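Local coordinates for filamentation induced by cAMP protein Fic (Desulfovibrio alaskensis, PDB 4RGL) that is of unknown function but belongs to the Fic/DOC family, joining a mainly helical Fic fold to a C-terminal domain of the helix-turn-helix class, at residues Cys173-Tyr177 with Ala235-Val241; Arg220-Tyr224 with Phe243-Ala247. All coordinates share one frame. Residues are numbered along the deposited sequence.

In the fold
From the N terminus, the chain first reaches Cys173-Tyr177 on helix 168-182, which leads straight into the HPFADGNGR signature of the Fic family. It then passes Arg220-Tyr224, at the start of helix 221-234, turns, and enters helix 238-257. Contact 1 closes a loop of 57 residues, mostly helical, and contact 2 a shorter one of 18. Their segments alternate along the chain, so the two closures cross rather than nest. Helix 238-257 serves both, its first turn and the residues leading into it in contact 1 and the next turn in contact 2. With centres about 11 Å apart, the contacts meet where Tyr224 touches His176 and Phe240, drawing three helices into one packed unit.

Contact 1: Cys173-Tyr177 with Ala235-Val241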
loop_
_atom_site.group_PDB
_atom_site.type_symbol
_atom_site.label_atom_id
_atom_site.label_comp_id
_atom_site.label_asym_id
_atom_site.label_seq_id
_atom_site.Cartn_x
_atom_site.Cartn_y
_atom_site.Cartn_z
ATOM N N CYS A 173 15.872 3.635 5.855
ATOM C CA CYS A 173 15.781 3.407 7.295
ATOM C C CYS A 173 16.500 4.521 8.054
ATOM O O CYS A 173 15.974 5.021 9.052
ATOM C CB CYS A 173 16.342 2.037 7.661
ATOM S SG CYS A 173 15.423 0.649 6.956
ATOM N N ILE A 174 17.716 4.901 7.590
ATOM C CA ILE A 174 18.503 5.958 8.235
ATOM C C ILE A 174 17.732 7.291 8.191
ATOM O O ILE A 174 17.642 7.986 9.211
ATOM C CB ILE A 174 19.906 6.096 7.576
ATOM C CG1 ILE A 174 20.698 4.749 7.606
ATOM C CG2 ILE A 174 20.703 7.225 8.222
ATOM C CD1 ILE A 174 21.147 4.266 9.028
ATOM N N PHE A 175 17.153 7.633 7.014
ATOM C CA PHE A 175 16.382 8.867 6.859
ATOM C C PHE A 175 15.175 8.875 7.801
ATOM O O PHE A 175 14.946 9.866 8.491
ATOM C CB PHE A 175 15.923 9.046 5.405
ATOM C CG PHE A 175 15.225 10.364 5.145
ATOM C CD1 PHE A 175 13.865 10.512 5.394
ATOM C CD2 PHE A 175 15.930 11.460 4.665
ATOM C CE1 PHE A 175 13.233 11.738 5.192
ATOM C CE2 PHE A 175 15.290 12.682 4.445
ATOM C CZ PHE A 175 13.946 12.812 4.709
ATOM N N HIS A 176 14.412 7.757 7.835
ATOM C CA HIS A 176 13.240 7.604 8.713
ATOM C C HIS A 176 13.625 7.884 10.162
ATOM O O HIS A 176 12.934 8.626 10.849
ATOM C CB HIS A 176 12.662 6.169 8.580
ATOM C CG HIS A 176 11.256 6.012 9.096
ATOM N ND1 HIS A 176 10.308 5.293 8.389
ATOM C CD2 HIS A 176 10.682 6.496 10.223
ATOM C CE1 HIS A 176 9.206 5.336 9.118
ATOM N NE2 HIS A 176 9.377 6.065 10.221
ATOM N N TYR A 177 14.757 7.320 10.606
ATOM C CA TYR A 177 15.254 7.466 11.971
ATOM C C TYR A 177 15.640 8.910 12.264
ATOM O O TYR A 177 15.276 9.442 13.315
ATOM C CB TYR A 177 16.453 6.537 12.192
ATOM C CG TYR A 177 17.166 6.747 13.507
ATOM C CD1 TYR A 177 16.658 6.220 14.691
ATOM C CD2 TYR A 177 18.417 7.356 13.552
ATOM C CE1 TYR A 177 17.345 6.349 15.896
ATOM C CE2 TYR A 177 19.134 7.455 14.744
ATOM C CZ TYR A 177 18.590 6.959 15.916
ATOM O OH TYR A 177 19.277 7.090 17.100
ATOM N N ALA A 235 21.767 6.414 20.955
ATOM C CA ALA A 235 22.305 7.239 19.851
ATOM C C ALA A 235 22.864 6.352 18.700
ATOM O O ALA A 235 23.954 6.620 18.180
ATOM C CB ALA A 235 23.392 8.176 20.374
ATOM N N ASP A 236 22.104 5.308 18.305
ATOM C CA ASP A 236 22.533 4.379 17.259
ATOM C C ASP A 236 21.334 3.928 16.411
ATOM O O ASP A 236 20.382 3.364 16.946
ATOM C CB ASP A 236 23.237 3.158 17.886
ATOM C CG ASP A 236 23.780 2.163 16.878
ATOM O OD1 ASP A 236 23.960 2.549 15.695
ATOM O OD2 ASP A 236 24.096 1.024 17.284
ATOM N N ALA A 237 21.400 4.150 15.084
ATOM C CA ALA A 237 20.304 3.789 14.170
ATOM C C ALA A 237 20.264 2.274 13.898
ATOM O O ALA A 237 19.219 1.749 13.510
ATOM C CB ALA A 237 20.452 4.542 12.863
ATOM N N THR A 238 21.409 1.579 14.096
ATOM C CA THR A 238 21.571 0.147 13.787
ATOM C C THR A 238 20.307 -0.711 14.225
ATOM O O THR A 238 19.745 -1.417 13.384
ATOM C CB THR A 238 22.855 -0.395 14.443
ATOM O OG1 THR A 238 23.966 0.378 13.988
ATOM C CG2 THR A 238 23.088 -1.872 14.149
ATOM N N PRO A 239 19.868 -0.678 15.525
ATOM C CA PRO A 239 18.740 -1.545 15.931
ATOM C C PRO A 239 17.440 -1.200 15.190
ATOM O O PRO A 239 16.640 -2.097 14.899
ATOM C CB PRO A 239 18.611 -1.278 17.435
ATOM C CG PRO A 239 19.304 0.028 17.657
ATOM C CD PRO A 239 20.413 0.069 16.675
ATOM N N PHE A 240 17.229 0.099 14.877
ATOM C CA PHE A 240 16.054 0.541 14.128
ATOM C C PHE A 240 16.117 0.025 12.682
ATOM O O PHE A 240 15.099 -0.421 12.139
ATOM C CB PHE A 240 15.941 2.081 14.152
ATOM C CG PHE A 240 14.799 2.636 13.327
ATOM C CD1 PHE A 240 13.502 2.658 13.831
ATOM C CD2 PHE A 240 15.029 3.190 12.072
ATOM C CE1 PHE A 240 12.448 3.176 13.071
ATOM C CE2 PHE A 240 13.975 3.714 11.317
ATOM C CZ PHE A 240 12.693 3.710 11.824
ATOM N N VAL A 241 17.322 0.068 12.069
ATOM C CA VAL A 241 17.531 -0.410 10.700
ATOM C C VAL A 241 17.230 -1.913 10.632
ATOM O O VAL A 241 16.516 -2.353 9.730
ATOM C CB VAL A 241 18.968 -0.090 10.202
ATOM C CG1 VAL A 241 19.202 -0.649 8.799
ATOM C CG2 VAL A 241 19.230 1.412 10.233
#
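This is a buried helix-to-helix packing contact within the Fic fold: the middle of helix 168-182 lies against the start of helix 238-257 and the loop before it. The backbones come close, with Cys173 CA 5.4 Å from Val241 CA and Ile174 CA 6.6 Å from Ala237 CA, consistent with the small Cys173 and Ala237 at these positions. Cys173 CB meets Val241 CG2 at 3.9 Å, and Ile174 CD1 touches both Ala237 CB (3.9 Å) and Val241 CG2 (3.6 Å). Ala237 CB also makes a CH-pi contact over the face of Tyr177, 3.9 Å from the ring centroid. Phe240, with chi1 in t, packs against helix 168-182: its CD2 touches Tyr177 CB at 3.6 Å, its CE2 comes edge-on to within 3.3 Å of Cys173 O, and its edge turns toward the face of His176 in an offset edge-to-face pair (centroids 5.5 Å apart, planes at 60°). Together His176, Tyr177 and Phe240 form an aromatic cluster. The loop is shaped by local bonds: Ala235, with positive phi, is the C-prime residue of a Schellman motif ending helix 221-234, and Asp236 OD1 caps the next helix by accepting from Thr238 N (3.2 Å). The polar ends of the aromatics look to other helices, His176 ND1 bonding to Gln197 OE1 and Tyr177 OH weakly to Ala231 O. No hydrogen bond joins the two segments, so the contact depends on apolar and aromatic shape fit, while the polar atoms of His176 and Tyr177 find their partners outside it.

Contact 2: Arg220-Tyr224 with Phe243-Ala247; sequences RQEDY and FMLGA
Two successive helices of the Fic fold run in roughly opposite directions here. Arg220 (phi/psi -104/32) breaks the helical path after helix 214-219 and takes the N-cap position of helix 221-234; Gln221-Tyr224 and Phe243-Ala247 are regular helix. Place Tyr224 CA 7.5 Å from Phe243 CA and Arg220 CA 8.8 Å from Ala247 CA. Phe243, chi1 t, inserts its ring between the helices: Tyr224 CA lies over one face, a CH-pi contact 4.1 Å from the ring centroid, while Arg220 CB sits at the ring edge, 3.7 Å from Phe243 CZ. Asp223 CB is 4.0 Å from Phe243 CE1, and Tyr224 CB 3.8 Å from Phe243 CE2. This is the packing of a helical hairpin whose arms, 221-234 and 238-257, are joined by a short turn. Next, Met244, a selenomethionine with chi1 t and chi2 and chi3 p, brings CE to 3.5 Å from Tyr224 CE1, at that ring's edge. Arg220, extended (m, t, t), passes Gly246, its NH1 4.4 Å from Gly246 C. Arg220 NH1 is 4.0 Å from Ala247 CA, and Arg220 NH2 forms a salt bridge with Asp250, further along helix 238-257.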
loop_
_atom_site.group_PDB
_atom_site.type_symbol
_atom_site.label_atom_id
_atom_site.label_comp_id
_atom_site.label_asym_id
_atom_site.label_seq_id
_atom_site.Cartn_x
_atom_site.Cartn_y
_atom_site.Cartn_z
ATOM N N ARG A 220 3.222 -4.284 15.011
ATOM C CA ARG A 220 4.396 -4.296 15.903
ATOM C C ARG A 220 4.636 -2.904 16.477
ATOM O O ARG A 220 5.784 -2.527 16.728
ATOM C CB ARG A 220 5.649 -4.783 15.146
ATOM C CG ARG A 220 5.523 -6.176 14.572
ATOM C CD ARG A 220 6.779 -6.559 13.829
ATOM N NE ARG A 220 6.624 -7.818 13.113
ATOM C CZ ARG A 220 7.541 -8.317 12.295
ATOM N NH1 ARG A 220 8.679 -7.660 12.079
ATOM N NH2 ARG A 220 7.326 -9.467 11.669
ATOM N N GLN A 221 3.551 -2.136 16.678
ATOM C CA GLN A 221 3.618 -0.733 17.081
ATOM C C GLN A 221 4.382 -0.557 18.419
ATOM O O GLN A 221 5.277 0.292 18.504
ATOM C CB GLN A 221 2.208 -0.151 17.194
ATOM C CG GLN A 221 2.169 1.365 17.166
ATOM C CD GLN A 221 0.757 1.889 17.103
ATOM O OE1 GLN A 221 -0.132 1.287 16.486
ATOM N NE2 GLN A 221 0.540 3.069 17.666
ATOM N N GLU A 222 4.051 -1.381 19.447
ATOM C CA GLU A 222 4.708 -1.291 20.759
ATOM C C GLU A 222 6.237 -1.498 20.625
ATOM O O GLU A 222 7.010 -0.734 21.205
ATOM C CB GLU A 222 4.110 -2.316 21.743
ATOM C CG GLU A 222 4.618 -2.153 23.173
ATOM C CD GLU A 222 4.138 -3.215 24.148
ATOM O OE1 GLU A 222 4.408 -4.414 23.901
ATOM O OE2 GLU A 222 3.607 -2.836 25.219
ATOM N N ASP A 223 6.667 -2.521 19.823
ATOM C CA ASP A 223 8.094 -2.805 19.596
ATOM C C ASP A 223 8.726 -1.723 18.736
ATOM O O ASP A 223 9.856 -1.311 19.000
ATOM C CB ASP A 223 8.282 -4.186 18.929
ATOM C CG ASP A 223 7.823 -5.365 19.781
ATOM O OD1 ASP A 223 6.862 -5.192 20.576
ATOM O OD2 ASP A 223 8.350 -6.480 19.581
ATOM N N TYR A 224 7.992 -1.257 17.696
ATOM C CA TYR A 224 8.454 -0.202 16.792
ATOM C C TYR A 224 8.900 1.023 17.581
ATOM O O TYR A 224 10.070 1.404 17.503
ATOM C CB TYR A 224 7.339 0.170 15.791
ATOM C CG TYR A 224 7.578 1.454 15.025
ATOM C CD1 TYR A 224 8.558 1.527 14.040
ATOM C CD2 TYR A 224 6.715 2.539 15.162
ATOM C CE1 TYR A 224 8.739 2.684 13.280
ATOM C CE2 TYR A 224 6.867 3.690 14.387
ATOM C CZ TYR A 224 7.882 3.759 13.448
ATOM O OH TYR A 224 8.034 4.890 12.684
ATOM N N PHE A 243 15.165 -3.530 12.640
ATOM C CA PHE A 243 13.718 -3.667 12.804
ATOM C C PHE A 243 13.000 -3.387 11.505
ATOM O O PHE A 243 12.143 -4.175 11.096
ATOM C CB PHE A 243 13.194 -2.725 13.908
ATOM C CG PHE A 243 11.699 -2.842 14.150
ATOM C CD1 PHE A 243 11.195 -3.760 15.067
ATOM C CD2 PHE A 243 10.796 -2.059 13.434
ATOM C CE1 PHE A 243 9.815 -3.886 15.270
ATOM C CE2 PHE A 243 9.417 -2.205 13.620
ATOM C CZ PHE A 243 8.936 -3.115 14.541
HETATM N N MSE A 244 13.322 -2.243 10.855
HETATM C CA MSE A 244 12.639 -1.827 9.639
HETATM C C MSE A 244 12.926 -2.791 8.479
HETATM O O MSE A 244 11.984 -3.227 7.811
HETATM C CB MSE A 244 13.031 -0.407 9.256
HETATM C CG MSE A 244 12.055 0.238 8.271
HETATM SE SE MSE A 244 10.207 0.220 8.929
HETATM C CE MSE A 244 10.478 1.144 10.604
ATOM N N LEU A 245 14.227 -3.157 8.254
ATOM C CA LEU A 245 14.577 -4.135 7.206
ATOM C C LEU A 245 13.905 -5.469 7.484
ATOM O O LEU A 245 13.503 -6.166 6.550
ATOM C CB LEU A 245 16.102 -4.323 7.090
ATOM C CG LEU A 245 16.890 -3.138 6.509
ATOM C CD1 LEU A 245 18.377 -3.424 6.525
ATOM C CD2 LEU A 245 16.438 -2.813 5.094
ATOM N N GLY A 246 13.732 -5.789 8.771
ATOM C CA GLY A 246 13.011 -6.981 9.190
ATOM C C GLY A 246 11.550 -6.912 8.804
ATOM O O GLY A 246 11.038 -7.814 8.132
ATOM N N ALA A 247 10.890 -5.773 9.136
ATOM C CA ALA A 247 9.491 -5.531 8.780
ATOM C C ALA A 247 9.300 -5.546 7.258
ATOM O O ALA A 247 8.361 -6.181 6.761
ATOM C CB ALA A 247 9.028 -4.199 9.353
#